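Local coordinates for autoinducer 2-binding protein LsrB (Clostridium saccharobutylicum DSM 13864, PDB 6DSP) that binds the quorum-sensing signal autoinducer-2 between its two lobes, as a receptor of the bacterial solute-binding protein 2 family, at residues Lys119-Gln124 and Ser313-Lys318; Leu134-Tyr139 and Glu176-Ser181; Gly230-Ala235 and Asp262-Arg267. All coordinates share one frame; numbering follows the deposited sequence.

Contact 1 (Lys119-Gln124 and Ser313-Lys318); sequences KVMVSQ and SVLDPK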
ATOM      1  N   LYS A 119      -6.889  -5.986  16.015  1.00 13.17           N
ATOM      2  CA  LYS A 119      -8.012  -5.190  16.502  1.00 13.56           C
ATOM      3  C   LYS A 119      -8.483  -4.175  15.468  1.00 14.35           C
ATOM      4  O   LYS A 119      -9.618  -4.238  15.012  1.00 17.57           O
ATOM      5  CB  LYS A 119      -7.705  -4.542  17.870  1.00 14.72           C
ATOM      6  CG  LYS A 119      -7.273  -5.554  18.961  1.00 17.37           C
ATOM      7  CD  LYS A 119      -8.057  -6.860  18.885  1.00 20.74           C
ATOM      8  CE  LYS A 119      -9.517  -6.700  19.227  1.00 22.18           C
ATOM      9  NZ  LYS A 119     -10.314  -8.016  19.096  1.00 23.63           N
ATOM     10  N   VAL A 120      -7.622  -3.276  15.057  1.00 12.96           N
ATOM     11  CA  VAL A 120      -7.971  -2.247  14.094  1.00 13.45           C
ATOM     12  C   VAL A 120      -6.945  -2.277  12.971  1.00 12.33           C
ATOM     13  O   VAL A 120      -5.738  -2.456  13.207  1.00 12.99           O
ATOM     14  CB  VAL A 120      -7.958  -0.856  14.755  1.00 15.16           C
ATOM     15  CG1 VAL A 120      -8.125   0.264  13.721  1.00 16.59           C
ATOM     16  CG2 VAL A 120      -9.072  -0.767  15.796  1.00 16.54           C
ATOM     17  N   MET A 121      -7.425  -2.101  11.750  1.00 12.42           N
ATOM     18  CA  MET A 121      -6.618  -1.878  10.547  1.00 12.21           C
ATOM     19  C   MET A 121      -6.797  -0.430  10.091  1.00 12.03           C
ATOM     20  O   MET A 121      -7.937   0.026  10.000  1.00 13.44           O
ATOM     21  CB  MET A 121      -7.141  -2.804   9.450  1.00 12.46           C
ATOM     22  CG  MET A 121      -6.688  -2.475   8.033  1.00 12.35           C
ATOM     23  SD  MET A 121      -4.923  -2.728   7.764  1.00 12.58           S
ATOM     24  CE  MET A 121      -4.872  -2.210   6.060  1.00 13.14           C
ATOM     25  N   VAL A 122      -5.696   0.306   9.861  1.00 12.07           N
ATOM     26  CA  VAL A 122      -5.759   1.638   9.258  1.00 11.77           C
ATOM     27  C   VAL A 122      -5.419   1.532   7.782  1.00 11.82           C
ATOM     28  O   VAL A 122      -4.265   1.293   7.392  1.00 11.83           O
ATOM     29  CB  VAL A 122      -4.875   2.669   9.973  1.00 12.63           C
ATOM     30  CG1 VAL A 122      -5.016   4.010   9.278  1.00 13.71           C
ATOM     31  CG2 VAL A 122      -5.322   2.778  11.435  1.00 14.35           C
ATOM     32  N   SER A 123      -6.452   1.685   6.948  1.00 12.03           N
ATOM     33  CA  SER A 123      -6.332   1.424   5.521  1.00 12.52           C
ATOM     34  C   SER A 123      -6.433   2.704   4.695  1.00 12.50           C
ATOM     35  O   SER A 123      -7.269   3.579   4.967  1.00 13.27           O
ATOM     36  CB  SER A 123      -7.439   0.462   5.083  1.00 12.86           C
ATOM     37  OG  SER A 123      -7.395   0.265   3.678  1.00 13.40           O
ATOM     38  N   GLN A 124      -5.640   2.752   3.626  1.00 12.59           N
ATOM     39  CA  GLN A 124      -5.621   3.854   2.690  1.00 12.68           C
ATOM     40  C   GLN A 124      -6.859   3.920   1.789  1.00 13.10           C
ATOM     41  O   GLN A 124      -7.041   4.937   1.107  1.00 14.25           O
ATOM     42  CB  GLN A 124      -4.368   3.769   1.802  1.00 12.51           C
ATOM     43  CG  GLN A 124      -4.148   2.426   1.081  1.00 12.48           C
ATOM     44  CD  GLN A 124      -3.284   1.437   1.857  1.00 12.28           C
ATOM     45  OE1 GLN A 124      -3.486   1.239   3.061  1.00 12.69           O
ATOM     46  NE2 GLN A 124      -2.381   0.757   1.173  1.00 13.31           N
ATOM     47  N   SER A 313     -15.857  -5.662   6.680  1.00 14.54           N
ATOM     48  CA  SER A 313     -16.316  -5.870   5.322  1.00 15.39           C
ATOM     49  C   SER A 313     -16.192  -4.626   4.434  1.00 15.92           C
ATOM     50  O   SER A 313     -16.370  -4.765   3.218  1.00 16.74           O
ATOM     51  CB  SER A 313     -17.755  -6.379   5.336  1.00 16.65           C
ATOM     52  OG  SER A 313     -18.602  -5.482   6.020  1.00 17.70           O
ATOM     53  N   VAL A 314     -15.824  -3.446   4.963  1.00 15.71           N
ATOM     54  CA  VAL A 314     -15.499  -2.345   4.048  1.00 16.15           C
ATOM     55  C   VAL A 314     -14.303  -2.664   3.166  1.00 15.86           C
ATOM     56  O   VAL A 314     -14.153  -2.069   2.090  1.00 16.81           O
ATOM     57  CB  VAL A 314     -15.323  -0.987   4.776  1.00 16.51           C
ATOM     58  CG1 VAL A 314     -16.547  -0.625   5.590  1.00 18.67           C
ATOM     59  CG2 VAL A 314     -14.021  -0.910   5.611  1.00 15.91           C
ATOM     60  N   LEU A 315     -13.422  -3.571   3.599  1.00 15.64           N
ATOM     61  CA  LEU A 315     -12.279  -3.961   2.781  1.00 15.88           C
ATOM     62  C   LEU A 315     -12.483  -5.278   2.025  1.00 16.44           C
ATOM     63  O   LEU A 315     -11.623  -5.641   1.207  1.00 18.39           O
ATOM     64  CB  LEU A 315     -11.010  -4.058   3.643  1.00 15.62           C
ATOM     65  CG  LEU A 315     -10.551  -2.759   4.340  1.00 15.21           C
ATOM     66  CD1 LEU A 315      -9.238  -3.009   5.070  1.00 15.02           C
ATOM     67  CD2 LEU A 315     -10.389  -1.615   3.367  1.00 15.68           C
ATOM     68  N   ASP A 316     -13.559  -6.003   2.283  1.00 16.54           N
ATOM     69  CA  ASP A 316     -13.805  -7.308   1.669  1.00 17.63           C
ATOM     70  C   ASP A 316     -15.247  -7.652   2.001  1.00 18.16           C
ATOM     71  O   ASP A 316     -15.539  -7.921   3.150  1.00 18.05           O
ATOM     72  CB  ASP A 316     -12.868  -8.378   2.262  1.00 19.87           C
ATOM     73  CG  ASP A 316     -13.085  -9.761   1.635  1.00 22.72           C
ATOM     74  OD1 ASP A 316     -14.099  -9.953   0.926  1.00 22.14           O
ATOM     75  OD2 ASP A 316     -12.225 -10.647   1.819  1.00 25.85           O
ATOM     76  N   PRO A 317     -16.160  -7.652   1.033  1.00 19.16           N
ATOM     77  CA  PRO A 317     -17.563  -7.895   1.364  1.00 20.41           C
ATOM     78  C   PRO A 317     -17.799  -9.265   1.969  1.00 19.93           C
ATOM     79  O   PRO A 317     -18.840  -9.458   2.599  1.00 20.82           O
ATOM     80  CB  PRO A 317     -18.272  -7.747   0.014  1.00 21.45           C
ATOM     81  CG  PRO A 317     -17.302  -7.228  -0.918  1.00 22.65           C
ATOM     82  CD  PRO A 317     -15.932  -7.368  -0.393  1.00 20.83           C
ATOM     83  N   LYS A 318     -16.892 -10.223   1.766  1.00 19.53           N
ATOM     84  CA  LYS A 318     -17.032 -11.545   2.356  1.00 21.01           C
ATOM     85  C   LYS A 318     -16.560 -11.604   3.809  1.00 19.16           C
ATOM     86  O   LYS A 318     -16.684 -12.667   4.423  1.00 19.20           O
ATOM     87  CB  LYS A 318     -16.220 -12.588   1.562  1.00 25.09           C
ATOM     88  CG  LYS A 318     -16.370 -12.587   0.040  1.00 28.65           C
ATOM     89  CD  LYS A 318     -17.703 -13.079  -0.429  1.00 30.98           C
ATOM     90  CE  LYS A 318     -17.818 -13.130  -1.971  1.00 32.23           C
ATOM     91  NZ  LYS A 318     -18.090 -11.801  -2.642  1.00 32.53           N
TER
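L315 packs onto M121 and S123, two residues of strand 120-123 in the mixed sheet of one lobe of this periplasmic binding protein fold. The strand lies between strands 105-109 and 327-330, and L315 comes from the loop that links strand 305-311 to strand 327-330. This is a small, buried contact in which one leucine from a connecting loop covers a small patch of the sheet, over strand 120-123.

The apolar part is carried by L315 CD1, which meets M121 CG at 3.9 Å, and the two side chains cross at about a right angle. M121 turns its CG anti to the backbone N (chi1 165°) and bends at chi2, which offers the CG methylene rather than the thioether end to the leucine. L315 also touches V328 of the neighbouring strand 327-330, and so spans two strands.

Hydrogen bonding runs beside this contact and not across it. S123 OG accepts a hydrogen bond from the backbone N of G125, while D316 OD1 accepts from K318 N at 2.9 Å in an Asx turn just after the leucine, with the N-H arriving from above the carboxylate plane. One residue beyond S123, Q124 lines the autoinducer-2 pocket and touches the ligand.

S123 meets both branches of the leucine: its CB lies 3.9 Å from L315 CD1, and its OG lies 3.5 Å from L315 CD2.

Contact 2 (Leu134-Tyr139 and Glu176-Ser181); sequences LVQMGY and EKYIKS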
ATOM      1  N   LEU A 134      -6.376   3.270  -9.829  1.00 13.87           N
ATOM      2  CA  LEU A 134      -5.269   2.834 -10.685  1.00 13.65           C
ATOM      3  C   LEU A 134      -5.668   2.840 -12.151  1.00 14.18           C
ATOM      4  O   LEU A 134      -4.948   3.389 -13.007  1.00 14.75           O
ATOM      5  CB  LEU A 134      -4.798   1.446 -10.251  1.00 13.39           C
ATOM      6  CG  LEU A 134      -4.039   1.485  -8.919  1.00 13.49           C
ATOM      7  CD1 LEU A 134      -4.117   0.098  -8.332  1.00 13.64           C
ATOM      8  CD2 LEU A 134      -2.577   1.885  -9.098  1.00 14.01           C
ATOM      9  N   VAL A 135      -6.822   2.246 -12.460  1.00 14.05           N
ATOM     10  CA  VAL A 135      -7.272   2.177 -13.843  1.00 15.01           C
ATOM     11  C   VAL A 135      -7.542   3.570 -14.397  1.00 15.42           C
ATOM     12  O   VAL A 135      -7.189   3.866 -15.549  1.00 15.90           O
ATOM     13  CB  VAL A 135      -8.507   1.264 -13.954  1.00 15.75           C
ATOM     14  CG1 VAL A 135      -9.028   1.290 -15.378  1.00 16.11           C
ATOM     15  CG2 VAL A 135      -8.156  -0.160 -13.492  1.00 16.69           C
ATOM     16  N   GLN A 136      -8.150   4.453 -13.582  1.00 15.72           N
ATOM     17  CA  GLN A 136      -8.468   5.801 -14.052  1.00 16.54           C
ATOM     18  C   GLN A 136      -7.212   6.610 -14.342  1.00 15.64           C
ATOM     19  O   GLN A 136      -7.166   7.369 -15.316  1.00 16.25           O
ATOM     20  CB  GLN A 136      -9.337   6.526 -13.026  1.00 18.74           C
ATOM     21  CG  GLN A 136      -9.746   7.912 -13.503  1.00 23.04           C
ATOM     22  CD  GLN A 136     -10.733   7.837 -14.665  1.00 26.94           C
ATOM     23  OE1 GLN A 136     -11.723   7.098 -14.610  1.00 29.21           O
ATOM     24  NE2 GLN A 136     -10.466   8.590 -15.723  1.00 27.65           N
ATOM     25  N   MET A 137      -6.178   6.480 -13.499  1.00 15.29           N
ATOM     26  CA  MET A 137      -4.925   7.166 -13.807  1.00 14.93           C
ATOM     27  C   MET A 137      -4.352   6.663 -15.110  1.00 14.83           C
ATOM     28  O   MET A 137      -3.867   7.455 -15.922  1.00 15.30           O
ATOM     29  CB  MET A 137      -3.912   6.924 -12.692  1.00 15.10           C
ATOM     30  CG  MET A 137      -4.264   7.634 -11.383  1.00 15.30           C
ATOM     31  SD  MET A 137      -2.936   7.628 -10.158  1.00 15.30           S
ATOM     32  CE  MET A 137      -2.769   5.892  -9.848  1.00 14.77           C
ATOM     33  N   GLY A 138      -4.406   5.348 -15.330  1.00 13.62           N
ATOM     34  CA  GLY A 138      -3.928   4.789 -16.590  1.00 14.43           C
ATOM     35  C   GLY A 138      -4.716   5.309 -17.772  1.00 14.81           C
ATOM     36  O   GLY A 138      -4.135   5.701 -18.787  1.00 14.50           O
ATOM     37  N   TYR A 139      -6.051   5.304 -17.654  1.00 15.25           N
ATOM     38  CA  TYR A 139      -6.911   5.834 -18.709  1.00 16.57           C
ATOM     39  C   TYR A 139      -6.521   7.273 -19.054  1.00 16.49           C
ATOM     40  O   TYR A 139      -6.340   7.636 -20.228  1.00 16.86           O
ATOM     41  CB  TYR A 139      -8.362   5.771 -18.215  1.00 18.31           C
ATOM     42  CG  TYR A 139      -9.371   6.309 -19.221  1.00 20.57           C
ATOM     43  CD1 TYR A 139      -9.586   7.679 -19.358  1.00 21.56           C
ATOM     44  CD2 TYR A 139     -10.104   5.453 -20.029  1.00 21.87           C
ATOM     45  CE1 TYR A 139     -10.495   8.197 -20.277  1.00 22.96           C
ATOM     46  CE2 TYR A 139     -11.025   5.949 -20.955  1.00 23.19           C
ATOM     47  CZ  TYR A 139     -11.215   7.321 -21.075  1.00 23.99           C
ATOM     48  OH  TYR A 139     -12.126   7.821 -21.991  1.00 25.78           O
ATOM     49  N   GLU A 176      -9.249  -5.497 -12.103  1.00 15.99           N
ATOM     50  CA  GLU A 176      -9.568  -6.390 -13.210  1.00 16.63           C
ATOM     51  C   GLU A 176     -11.069  -6.462 -13.450  1.00 17.65           C
ATOM     52  O   GLU A 176     -11.509  -6.480 -14.601  1.00 18.36           O
ATOM     53  CB  GLU A 176      -9.009  -7.794 -12.970  1.00 16.67           C
ATOM     54  CG  GLU A 176      -7.515  -7.930 -13.194  1.00 17.23           C
ATOM     55  CD  GLU A 176      -7.158  -7.806 -14.676  1.00 18.67           C
ATOM     56  OE1 GLU A 176      -6.832  -6.708 -15.088  1.00 18.94           O
ATOM     57  OE2 GLU A 176      -7.267  -8.783 -15.459  1.00 21.15           O
ATOM     58  N   LYS A 177     -11.874  -6.550 -12.385  1.00 18.10           N
ATOM     59  CA  LYS A 177     -13.326  -6.552 -12.569  1.00 19.35           C
ATOM     60  C   LYS A 177     -13.781  -5.266 -13.248  1.00 19.21           C
ATOM     61  O   LYS A 177     -14.644  -5.290 -14.144  1.00 19.89           O
ATOM     62  CB  LYS A 177     -14.008  -6.702 -11.208  1.00 22.66           C
ATOM     63  CG  LYS A 177     -13.917  -8.063 -10.569  1.00 27.16           C
ATOM     64  CD  LYS A 177     -14.629  -7.992  -9.218  1.00 31.40           C
ATOM     65  CE  LYS A 177     -14.469  -9.247  -8.406  1.00 34.54           C
ATOM     66  NZ  LYS A 177     -14.896  -8.992  -6.983  1.00 36.16           N
ATOM     67  N   TYR A 178     -13.211  -4.140 -12.843  1.00 18.61           N
ATOM     68  CA  TYR A 178     -13.574  -2.847 -13.404  1.00 18.82           C
ATOM     69  C   TYR A 178     -13.189  -2.770 -14.873  1.00 19.00           C
ATOM     70  O   TYR A 178     -13.994  -2.340 -15.712  1.00 19.76           O
ATOM     71  CB  TYR A 178     -12.894  -1.757 -12.586  1.00 19.22           C
ATOM     72  CG  TYR A 178     -13.165  -0.322 -12.996  1.00 20.54           C
ATOM     73  CD1 TYR A 178     -14.417   0.269 -12.801  1.00 21.59           C
ATOM     74  CD2 TYR A 178     -12.153   0.454 -13.544  1.00 21.44           C
ATOM     75  CE1 TYR A 178     -14.640   1.574 -13.143  1.00 22.64           C
ATOM     76  CE2 TYR A 178     -12.372   1.753 -13.887  1.00 22.20           C
ATOM     77  CZ  TYR A 178     -13.617   2.318 -13.687  1.00 23.50           C
ATOM     78  OH  TYR A 178     -13.836   3.626 -13.999  1.00 25.83           O
ATOM     79  N   ILE A 179     -11.968  -3.189 -15.209  1.00 18.00           N
ATOM     80  CA  ILE A 179     -11.542  -3.193 -16.612  1.00 17.99           C
ATOM     81  C   ILE A 179     -12.457  -4.070 -17.449  1.00 19.15           C
ATOM     82  O   ILE A 179     -12.891  -3.684 -18.543  1.00 19.73           O
ATOM     83  CB  ILE A 179     -10.075  -3.652 -16.736  1.00 17.04           C
ATOM     84  CG1 ILE A 179      -9.140  -2.580 -16.161  1.00 16.27           C
ATOM     85  CG2 ILE A 179      -9.723  -3.963 -18.201  1.00 17.79           C
ATOM     86  CD1 ILE A 179      -7.702  -3.049 -15.994  1.00 16.12           C
ATOM     87  N   LYS A 180     -12.755  -5.277 -16.967  1.00 19.58           N
ATOM     88  CA  LYS A 180     -13.551  -6.182 -17.786  1.00 21.47           C
ATOM     89  C   LYS A 180     -14.970  -5.654 -17.975  1.00 23.09           C
ATOM     90  O   LYS A 180     -15.594  -5.901 -19.025  1.00 24.62           O
ATOM     91  CB  LYS A 180     -13.485  -7.601 -17.201  1.00 22.54           C
ATOM     92  CG  LYS A 180     -12.094  -8.219 -17.361  1.00 24.67           C
ATOM     93  CD  LYS A 180     -11.959  -9.619 -16.745  1.00 26.78           C
ATOM     94  CE  LYS A 180     -10.490 -10.138 -16.753  1.00 28.72           C
ATOM     95  NZ  LYS A 180      -9.882 -10.076 -18.143  1.00 29.70           N
ATOM     96  N   SER A 181     -15.482  -4.879 -17.010  1.00 23.33           N
ATOM     97  CA  SER A 181     -16.815  -4.293 -17.119  1.00 24.97           C
ATOM     98  C   SER A 181     -16.827  -3.043 -17.997  1.00 25.54           C
ATOM     99  O   SER A 181     -17.687  -2.893 -18.879  1.00 26.76           O
ATOM    100  CB  SER A 181     -17.306  -3.943 -15.715  1.00 26.64           C
ATOM    101  OG  SER A 181     -18.592  -3.357 -15.770  1.00 28.56           O
TER
HETATM  102  O   HOH W   1     -11.894   4.673 -15.643  1.00 27.98           O
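V135 and Y178 meet at the ring edge: the valine methyl CG1 lies near the plane of the tyrosine, 3.7 Å from CE2, beside the CD2-CE2 side of the ring and not over a face. V135 points its CB toward the other helix and divides its branches between two neighbours. With CG1 anti to the backbone N (chi1 176°), that methyl goes to Y178, while CG2 turns to I179 and packs 3.7 Å from its CG1, with the I179 CD1 methyl close by. One valine is thus set against an aromatic edge on one branch and an aliphatic chain on the other, and I179 also touches Y156 of strand 155-160.

Toward the outer, partly exposed margin the contact becomes polar. Q136 bends at chi2, which brings its OE1 to within 4.1 Å of Y178 OH, and a water joins the two. The water donates to Q136 OE1 at 2.6 Å and is hydrogen-bonded to Y178 OH at 2.8 Å, lying at the ring edge in the plane of the tyrosine. The amide and ring planes stand 64° apart. The other end of the amide is held within its own helix, where NE2 bonds to OD1 of D140, so both ends of the amide have a hydrogen-bond partner.

The axes of the two helical segments approach to 10.7 Å at an angle of 50°, a spacing bridged by V135, Y178 and I179. Helices 127-144 and 166-182 pack against each other in the lobe built on the parallel sheet of strands 187-195, 155-160, 219-222 and 246-249; on the sheet side, L134 rests on W158 of strand 155-160, and E176 OE1 is hydrogen-bonded to Y156 OH and W158 NE1.

Contact 3 (Gly230-Ala235 and Asp262-Arg267); sequences GQAQAA and DGILTR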
ATOM      1  N   GLY A 230      10.818   1.027 -10.253  1.00 11.71           N
ATOM      2  CA  GLY A 230      11.599   0.084 -11.038  1.00 12.39           C
ATOM      3  C   GLY A 230      11.131   0.031 -12.480  1.00 12.38           C
ATOM      4  O   GLY A 230      11.946  -0.058 -13.404  1.00 12.26           O
ATOM      5  N   GLN A 231       9.806   0.077 -12.690  1.00 12.24           N
ATOM      6  CA  GLN A 231       9.277   0.051 -14.048  1.00 12.28           C
ATOM      7  C   GLN A 231       9.634   1.330 -14.793  1.00 12.28           C
ATOM      8  O   GLN A 231       9.935   1.297 -15.989  1.00 12.37           O
ATOM      9  CB  GLN A 231       7.769  -0.098 -13.981  1.00 12.26           C
ATOM     10  CG  GLN A 231       7.147  -0.352 -15.371  1.00 12.12           C
ATOM     11  CD  GLN A 231       7.626  -1.672 -15.927  1.00 12.30           C
ATOM     12  OE1 GLN A 231       7.267  -2.730 -15.396  1.00 12.83           O
ATOM     13  NE2 GLN A 231       8.404  -1.632 -17.023  1.00 12.88           N
ATOM     14  N   ALA A 232       9.583   2.473 -14.104  1.00 11.83           N
ATOM     15  CA  ALA A 232      10.002   3.717 -14.739  1.00 11.97           C
ATOM     16  C   ALA A 232      11.477   3.647 -15.128  1.00 12.36           C
ATOM     17  O   ALA A 232      11.870   4.033 -16.246  1.00 13.07           O
ATOM     18  CB  ALA A 232       9.743   4.899 -13.823  1.00 13.01           C
ATOM     19  N   GLN A 233      12.319   3.125 -14.231  1.00 12.66           N
ATOM     20  CA  GLN A 233      13.738   2.988 -14.566  1.00 13.30           C
ATOM     21  C   GLN A 233      13.935   2.050 -15.759  1.00 12.45           C
ATOM     22  O   GLN A 233      14.752   2.313 -16.652  1.00 12.37           O
ATOM     23  CB  GLN A 233      14.485   2.454 -13.343  1.00 13.89           C
ATOM     24  CG  GLN A 233      15.974   2.342 -13.599  1.00 14.75           C
ATOM     25  CD  GLN A 233      16.647   3.697 -13.742  1.00 15.21           C
ATOM     26  OE1 GLN A 233      16.349   4.626 -12.961  1.00 16.18           O
ATOM     27  NE2 GLN A 233      17.545   3.828 -14.715  1.00 15.98           N
ATOM     28  N   ALA A 234      13.162   0.956 -15.804  1.00 12.43           N
ATOM     29  CA  ALA A 234      13.259   0.043 -16.935  1.00 12.92           C
ATOM     30  C   ALA A 234      12.908   0.742 -18.244  1.00 13.14           C
ATOM     31  O   ALA A 234      13.572   0.541 -19.270  1.00 13.70           O
ATOM     32  CB  ALA A 234      12.330  -1.149 -16.725  1.00 12.97           C
ATOM     33  N   ALA A 235      11.860   1.568 -18.225  1.00 12.91           N
ATOM     34  CA  ALA A 235      11.471   2.300 -19.418  1.00 12.67           C
ATOM     35  C   ALA A 235      12.579   3.247 -19.829  1.00 12.87           C
ATOM     36  O   ALA A 235      12.948   3.321 -21.007  1.00 13.64           O
ATOM     37  CB  ALA A 235      10.166   3.041 -19.142  1.00 13.46           C
ATOM     38  N   ASP A 262      11.768  13.918 -16.048  1.00 18.95           N
ATOM     39  CA  ASP A 262      12.443  13.400 -17.234  1.00 19.17           C
ATOM     40  C   ASP A 262      11.467  12.863 -18.268  1.00 18.79           C
ATOM     41  O   ASP A 262      11.906  12.293 -19.276  1.00 20.02           O
ATOM     42  CB  ASP A 262      13.426  12.287 -16.847  1.00 20.99           C
ATOM     43  CG  ASP A 262      14.632  12.821 -16.105  1.00 23.55           C
ATOM     44  OD1 ASP A 262      14.819  14.053 -16.149  1.00 25.71           O
ATOM     45  OD2 ASP A 262      15.387  12.022 -15.487  1.00 24.11           O
ATOM     46  N   GLY A 263      10.159  12.997 -18.024  1.00 17.98           N
ATOM     47  CA  GLY A 263       9.156  12.629 -19.006  1.00 17.81           C
ATOM     48  C   GLY A 263       8.896  11.149 -19.109  1.00 16.01           C
ATOM     49  O   GLY A 263       8.327  10.698 -20.108  1.00 16.05           O
ATOM     50  N   ILE A 264       9.284  10.363 -18.100  1.00 15.26           N
ATOM     51  CA  ILE A 264       9.140   8.923 -18.207  1.00 15.02           C
ATOM     52  C   ILE A 264       7.705   8.508 -17.925  1.00 14.84           C
ATOM     53  O   ILE A 264       7.236   7.508 -18.484  1.00 15.22           O
ATOM     54  CB  ILE A 264      10.123   8.188 -17.256  1.00 15.05           C
ATOM     55  CG1 ILE A 264      11.559   8.660 -17.480  1.00 16.27           C
ATOM     56  CG2 ILE A 264       9.995   6.666 -17.420  1.00 15.63           C
ATOM     57  CD1 ILE A 264      12.020   8.474 -18.908  1.00 17.59           C
ATOM     58  N   LEU A 265       7.017   9.202 -17.011  1.00 14.40           N
ATOM     59  CA  LEU A 265       5.603   8.936 -16.757  1.00 15.11           C
ATOM     60  C   LEU A 265       4.908  10.254 -16.453  1.00 15.53           C
ATOM     61  O   LEU A 265       5.519  11.209 -15.976  1.00 16.19           O
ATOM     62  CB  LEU A 265       5.356   7.917 -15.611  1.00 15.27           C
ATOM     63  CG  LEU A 265       5.412   8.432 -14.165  1.00 15.09           C
ATOM     64  CD1 LEU A 265       4.884   7.368 -13.191  1.00 14.99           C
ATOM     65  CD2 LEU A 265       6.831   8.809 -13.769  1.00 15.47           C
ATOM     66  N   THR A 266       3.598  10.254 -16.651  1.00 15.55           N
ATOM     67  CA  THR A 266       2.805  11.449 -16.461  1.00 16.26           C
ATOM     68  C   THR A 266       2.166  11.522 -15.088  1.00 15.50           C
ATOM     69  O   THR A 266       2.014  12.622 -14.547  1.00 16.27           O
ATOM     70  CB  THR A 266       1.670  11.456 -17.520  1.00 19.44           C
ATOM     71  OG1 THR A 266       2.251  11.361 -18.829  1.00 22.91           O
ATOM     72  CG2 THR A 266       0.831  12.716 -17.417  1.00 20.55           C
ATOM     73  N   ARG A 267       1.764  10.388 -14.509  1.00 14.44           N
ATOM     74  CA  ARG A 267       0.785  10.428 -13.435  1.00 14.57           C
ATOM     75  C   ARG A 267       0.908   9.157 -12.609  1.00 13.66           C
ATOM     76  O   ARG A 267       1.050   8.068 -13.165  1.00 14.34           O
ATOM     77  CB  ARG A 267      -0.621  10.520 -14.060  1.00 15.71           C
ATOM     78  CG  ARG A 267      -1.773  10.451 -13.074  1.00 16.76           C
ATOM     79  CD  ARG A 267      -3.107  10.584 -13.832  1.00 17.28           C
ATOM     80  NE  ARG A 267      -3.383  11.939 -14.298  1.00 17.77           N
ATOM     81  CZ  ARG A 267      -3.181  12.377 -15.547  1.00 18.86           C
ATOM     82  NH1 ARG A 267      -2.662  11.565 -16.474  1.00 19.60           N
ATOM     83  NH2 ARG A 267      -3.500  13.632 -15.861  1.00 19.66           N
TER
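I264 lays its CG2 methyl over the side of helix 227-237, against A232 and A235, in the lobe of the periplasmic binding protein fold built on the four-stranded parallel sheet. The two alanines are three residues apart and point toward the loop, so their methyls lie on the same flank of the helix, about one turn apart. The CG2 methyl touches both, at 4.0 Å from A232 CB and 4.0 Å from A235 CB. Small side chains let the loop come close to the helix backbone: the CA atoms of A232 and I264 are 6.3 Å apart.

The branching of the isoleucine explains which part of it makes the contact. CG2 stands anti to the backbone N, while CG1 lies anti to the carbonyl carbon (chi1 -53°); the shorter branch therefore faces the two alanines. I264 also touches Q236, the next residue of the helix, and A232 packs on M256 of a nearby loop, as does L265, which adds L228 nearer the start of the helix. All three residues that touch across the contact are buried.

The chain arrives here from the end of helix 257-261. G263 leaves it with a positive phi of 78°, in a Schellman motif with two bonds back into the last turn, and I264 follows directly with its CB toward helix 227-237. Further on, R267 leads into strand 268-270 and reaches the neighbouring helix 127-144, where its NH1 forms a salt bridge with E144.

No hydrogen bond crosses between the two segments; the closest approach is from I264 CG2 to the carbonyl oxygen of A232, at 3.4 Å.

In the fold
The three contacts are distributed over the two lobes of the binding protein. Contact 1 belongs to the lobe with the mixed eight-stranded sheet; contacts 2 and 3 belong to the lobe with the four-stranded parallel sheet. Contact 1 closes a long chain loop, and the other two are nested within it, one after the other. Contact 1 lies about 22 Å from contact 2 and about 32 Å from contact 3, centre to centre. Strand 120-123 leads directly to helix 127-144, linking the lobes, and Q124 at the strand's end reaches the ligand between them. Contacts 2 and 3, centres about 20 Å apart, touch where M137 O meets R267 CD, which joins that helix to the 262-267 loop.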